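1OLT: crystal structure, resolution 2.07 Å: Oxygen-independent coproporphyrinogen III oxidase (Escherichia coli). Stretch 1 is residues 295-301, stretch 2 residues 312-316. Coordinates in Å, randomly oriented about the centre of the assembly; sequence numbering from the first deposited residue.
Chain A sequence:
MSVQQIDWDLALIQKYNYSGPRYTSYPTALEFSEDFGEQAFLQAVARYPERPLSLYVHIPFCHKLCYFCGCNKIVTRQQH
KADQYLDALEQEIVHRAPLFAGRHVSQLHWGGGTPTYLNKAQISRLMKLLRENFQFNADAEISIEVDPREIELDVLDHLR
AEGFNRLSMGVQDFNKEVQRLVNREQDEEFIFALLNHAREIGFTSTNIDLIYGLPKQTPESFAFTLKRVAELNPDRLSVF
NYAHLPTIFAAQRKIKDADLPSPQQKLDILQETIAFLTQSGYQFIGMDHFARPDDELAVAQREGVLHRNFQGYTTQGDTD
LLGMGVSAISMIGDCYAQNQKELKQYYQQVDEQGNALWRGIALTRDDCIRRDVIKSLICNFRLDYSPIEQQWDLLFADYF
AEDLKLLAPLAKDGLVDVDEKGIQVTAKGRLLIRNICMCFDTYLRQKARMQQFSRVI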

ATOM      1  N   ASP A 295       6.310   6.456 -16.180  1.00 21.53           N
ATOM      2  CA  ASP A 295       5.225   5.751 -15.498  1.00 20.98           C
ATOM      3  C   ASP A 295       4.219   6.823 -15.152  1.00 20.80           C
ATOM      4  O   ASP A 295       4.605   7.967 -14.836  1.00 20.70           O
ATOM      5  CB  ASP A 295       5.748   5.096 -14.218  1.00 21.34           C
ATOM      6  CG  ASP A 295       4.724   4.170 -13.572  1.00 21.14           C
ATOM      7  OD1 ASP A 295       3.723   4.676 -13.032  1.00 20.14           O
ATOM      8  OD2 ASP A 295       4.827   2.950 -13.547  1.00 21.83           O
ATOM      9  N   GLU A 296       2.945   6.479 -15.238  1.00 21.72           N
ATOM     10  CA  GLU A 296       1.843   7.379 -14.871  1.00 22.59           C
ATOM     11  C   GLU A 296       2.097   8.030 -13.481  1.00 22.09           C
ATOM     12  O   GLU A 296       1.792   9.185 -13.272  1.00 21.46           O
ATOM     13  CB  GLU A 296       0.507   6.611 -14.895  1.00 22.81           C
ATOM     14  CG  GLU A 296       0.481   5.480 -13.855  1.00 26.09           C
ATOM     15  CD  GLU A 296      -0.873   4.826 -13.647  1.00 31.62           C
ATOM     16  OE1 GLU A 296      -1.722   4.953 -14.592  1.00 31.50           O
ATOM     17  OE2 GLU A 296      -1.077   4.189 -12.503  1.00 31.74           O
ATOM     18  N   LEU A 297       2.689   7.272 -12.554  1.00 22.51           N
ATOM     19  CA  LEU A 297       2.984   7.774 -11.203  1.00 22.39           C
ATOM     20  C   LEU A 297       4.076   8.817 -11.202  1.00 22.11           C
ATOM     21  O   LEU A 297       3.972   9.844 -10.522  1.00 22.26           O
ATOM     22  CB  LEU A 297       3.380   6.623 -10.280  1.00 22.49           C
ATOM     23  CG  LEU A 297       2.378   5.499 -10.091  1.00 22.45           C
ATOM     24  CD1 LEU A 297       2.991   4.398  -9.202  1.00 23.41           C
ATOM     25  CD2 LEU A 297       1.107   6.016  -9.477  1.00 23.45           C
ATOM     26  N   ALA A 298       5.141   8.567 -11.933  1.00 22.18           N
ATOM     27  CA  ALA A 298       6.203   9.575 -12.073  1.00 22.62           C
ATOM     28  C   ALA A 298       5.743  10.845 -12.814  1.00 23.24           C
ATOM     29  O   ALA A 298       6.178  11.976 -12.497  1.00 23.58           O
ATOM     30  CB  ALA A 298       7.442   8.955 -12.773  1.00 22.85           C
ATOM     31  N   VAL A 299       4.867  10.674 -13.799  1.00 24.53           N
ATOM     32  CA  VAL A 299       4.358  11.815 -14.568  1.00 25.87           C
ATOM     33  C   VAL A 299       3.511  12.659 -13.644  1.00 26.15           C
ATOM     34  O   VAL A 299       3.683  13.877 -13.581  1.00 27.57           O
ATOM     35  CB  VAL A 299       3.506  11.354 -15.773  1.00 26.11           C
ATOM     36  CG1 VAL A 299       2.775  12.518 -16.434  1.00 28.61           C
ATOM     37  CG2 VAL A 299       4.393  10.627 -16.799  1.00 26.89           C
ATOM     38  N   ALA A 300       2.621  12.006 -12.904  1.00 26.74           N
ATOM     39  CA  ALA A 300       1.696  12.716 -12.050  1.00 26.80           C
ATOM     40  C   ALA A 300       2.499  13.466 -11.019  1.00 27.19           C
ATOM     41  O   ALA A 300       2.234  14.659 -10.785  1.00 26.42           O
ATOM     42  CB  ALA A 300       0.702  11.782 -11.406  1.00 27.14           C
ATOM     43  N   GLN A 301       3.514  12.799 -10.449  1.00 26.99           N
ATOM     44  CA  GLN A 301       4.311  13.422  -9.401  1.00 27.27           C
ATOM     45  C   GLN A 301       4.966  14.718  -9.877  1.00 27.61           C
ATOM     46  O   GLN A 301       4.929  15.741  -9.174  1.00 27.08           O
ATOM     47  CB  GLN A 301       5.392  12.482  -8.856  1.00 26.77           C
ATOM     48  CG  GLN A 301       6.194  13.098  -7.650  1.00 26.58           C
ATOM     49  CD  GLN A 301       7.213  12.093  -7.095  1.00 26.61           C
ATOM     50  OE1 GLN A 301       8.151  11.754  -7.800  1.00 25.15           O
ATOM     51  NE2 GLN A 301       7.019  11.613  -5.843  1.00 21.89           N
ATOM     52  N   GLY A 312      -1.195   2.306  -1.626  1.00 26.19           N
ATOM     53  CA  GLY A 312       0.004   3.037  -2.038  1.00 25.21           C
ATOM     54  C   GLY A 312      -0.247   4.172  -2.992  1.00 24.30           C
ATOM     55  O   GLY A 312      -1.333   4.775  -3.032  1.00 24.89           O
ATOM     56  N   TYR A 313       0.785   4.536  -3.753  1.00 22.70           N
ATOM     57  CA  TYR A 313       0.639   5.648  -4.671  1.00 21.33           C
ATOM     58  C   TYR A 313      -0.350   5.341  -5.806  1.00 21.46           C
ATOM     59  O   TYR A 313      -0.464   4.196  -6.237  1.00 19.85           O
ATOM     60  CB  TYR A 313       1.985   5.987  -5.253  1.00 20.66           C
ATOM     61  CG  TYR A 313       2.914   6.697  -4.309  1.00 18.40           C
ATOM     62  CD1 TYR A 313       2.573   7.913  -3.736  1.00 16.44           C
ATOM     63  CD2 TYR A 313       4.136   6.173  -4.031  1.00 18.56           C
ATOM     64  CE1 TYR A 313       3.464   8.585  -2.878  1.00 18.25           C
ATOM     65  CE2 TYR A 313       5.049   6.851  -3.212  1.00 22.02           C
ATOM     66  CZ  TYR A 313       4.703   8.055  -2.631  1.00 17.54           C
ATOM     67  OH  TYR A 313       5.627   8.683  -1.806  1.00 20.55           O
ATOM     68  N   THR A 314      -1.011   6.381  -6.296  1.00 22.19           N
ATOM     69  CA  THR A 314      -2.013   6.219  -7.334  1.00 23.98           C
ATOM     70  C   THR A 314      -2.293   7.527  -7.997  1.00 24.82           C
ATOM     71  O   THR A 314      -2.180   8.571  -7.352  1.00 25.55           O
ATOM     72  CB  THR A 314      -3.370   5.635  -6.745  1.00 24.13           C
ATOM     73  OG1 THR A 314      -4.324   5.438  -7.800  1.00 23.65           O
ATOM     74  CG2 THR A 314      -4.059   6.659  -5.848  1.00 25.41           C
ATOM     75  N   THR A 315      -2.682   7.485  -9.279  1.00 25.58           N
ATOM     76  CA  THR A 315      -3.162   8.671 -10.021  1.00 27.03           C
ATOM     77  C   THR A 315      -4.594   9.118  -9.679  1.00 27.54           C
ATOM     78  O   THR A 315      -4.953  10.221  -9.926  1.00 27.61           O
ATOM     79  CB  THR A 315      -3.124   8.404 -11.557  1.00 27.34           C
ATOM     80  OG1 THR A 315      -3.597   7.066 -11.837  1.00 28.09           O
ATOM     81  CG2 THR A 315      -1.674   8.412 -12.059  1.00 28.01           C
ATOM     82  N   GLN A 316      -5.389   8.223  -9.131  1.00 29.66           N
ATOM     83  CA  GLN A 316      -6.810   8.465  -8.862  1.00 30.80           C
ATOM     84  C   GLN A 316      -7.047   9.009  -7.447  1.00 31.13           C
ATOM     85  O   GLN A 316      -7.123   8.230  -6.447  1.00 31.68           O
ATOM     86  CB  GLN A 316      -7.569   7.150  -9.038  1.00 30.85           C
ATOM     87  CG  GLN A 316      -7.368   6.535 -10.451  1.00 32.87           C
ATOM     88  CD  GLN A 316      -8.311   5.341 -10.738  1.00 35.58           C
ATOM     89  OE1 GLN A 316      -9.453   5.269 -10.184  1.00 37.71           O
ATOM     90  NE2 GLN A 316      -7.858   4.421 -11.600  1.00 32.99           N
TER
HETATM   91  O   HOH W   1      -2.946   4.941 -10.773  1.00 44.26           O

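No direct hydrogen bond joins the helical stretch to the segment that runs past it; the polar link goes through water 1. This water donates a hydrogen bond to E296 OE2 (2.7 Å from its O) and forms a second one with T315 OG1, whose O lies only 2.5 Å from the water O. The two side-chain oxygens, E296 OE2 and T315 OG1, are 3.9 Å apart, too far for a direct bond but well placed to share a water between them. T315 N also lies near, 3.0 Å from the water O. E296 adopts a p rotamer at chi1 and t at chi2, and its CA-to-CB bond points toward the other stretch, as does that of T315; the carboxylate and the hydroxyl meet at the water, one from each stretch.

The whole contact is modest, 238 Å² buried over both sides, and away from the water it is van der Waals packing. L297 and T315 have the closest CA atoms across the stretches, 6.3 Å apart. The CA-to-CB bond of L297 points sideways, but its m,t rotamer brings the end of the side chain nearer, and CD2 packs against the backbone of Y313, T314 and T315: 3.8 Å from T314 CA, 4.0 Å from Y313 C and 4.1 Å from T315 N. The same methyl reaches Y313 CB at 4.3 Å. Y313 directs its CA-to-CB bond toward the helix while its ring leads away, so it offers L297 its backbone and CB rather than its aromatic end.

T315 gives up the most surface of any residue here, 73 Å². With chi1 at 42° (p), its OG1 meets the water while its CG2 lies over the helix, 3.8 Å from E296 O and 4.2 Å from A300 CB. E296 O already accepts the helical hydrogen bond from A300 N (3.0 Å), so the methyl rests beside a carbonyl engaged in its own helix. A300 and E296, one helical turn apart, thus both border the same methyl.

Each stretch is also braced from within. D295 caps the helix: its OD1 accepts from L297 N at 2.8 Å, nearly in line at 168°, which satisfies an amide of the first turn. T314 turns its CA-to-CB bond away from the helix, and its OG1 accepts from Q316 N at 3.3 Å, spanning T315 just where the chain leaves the strand.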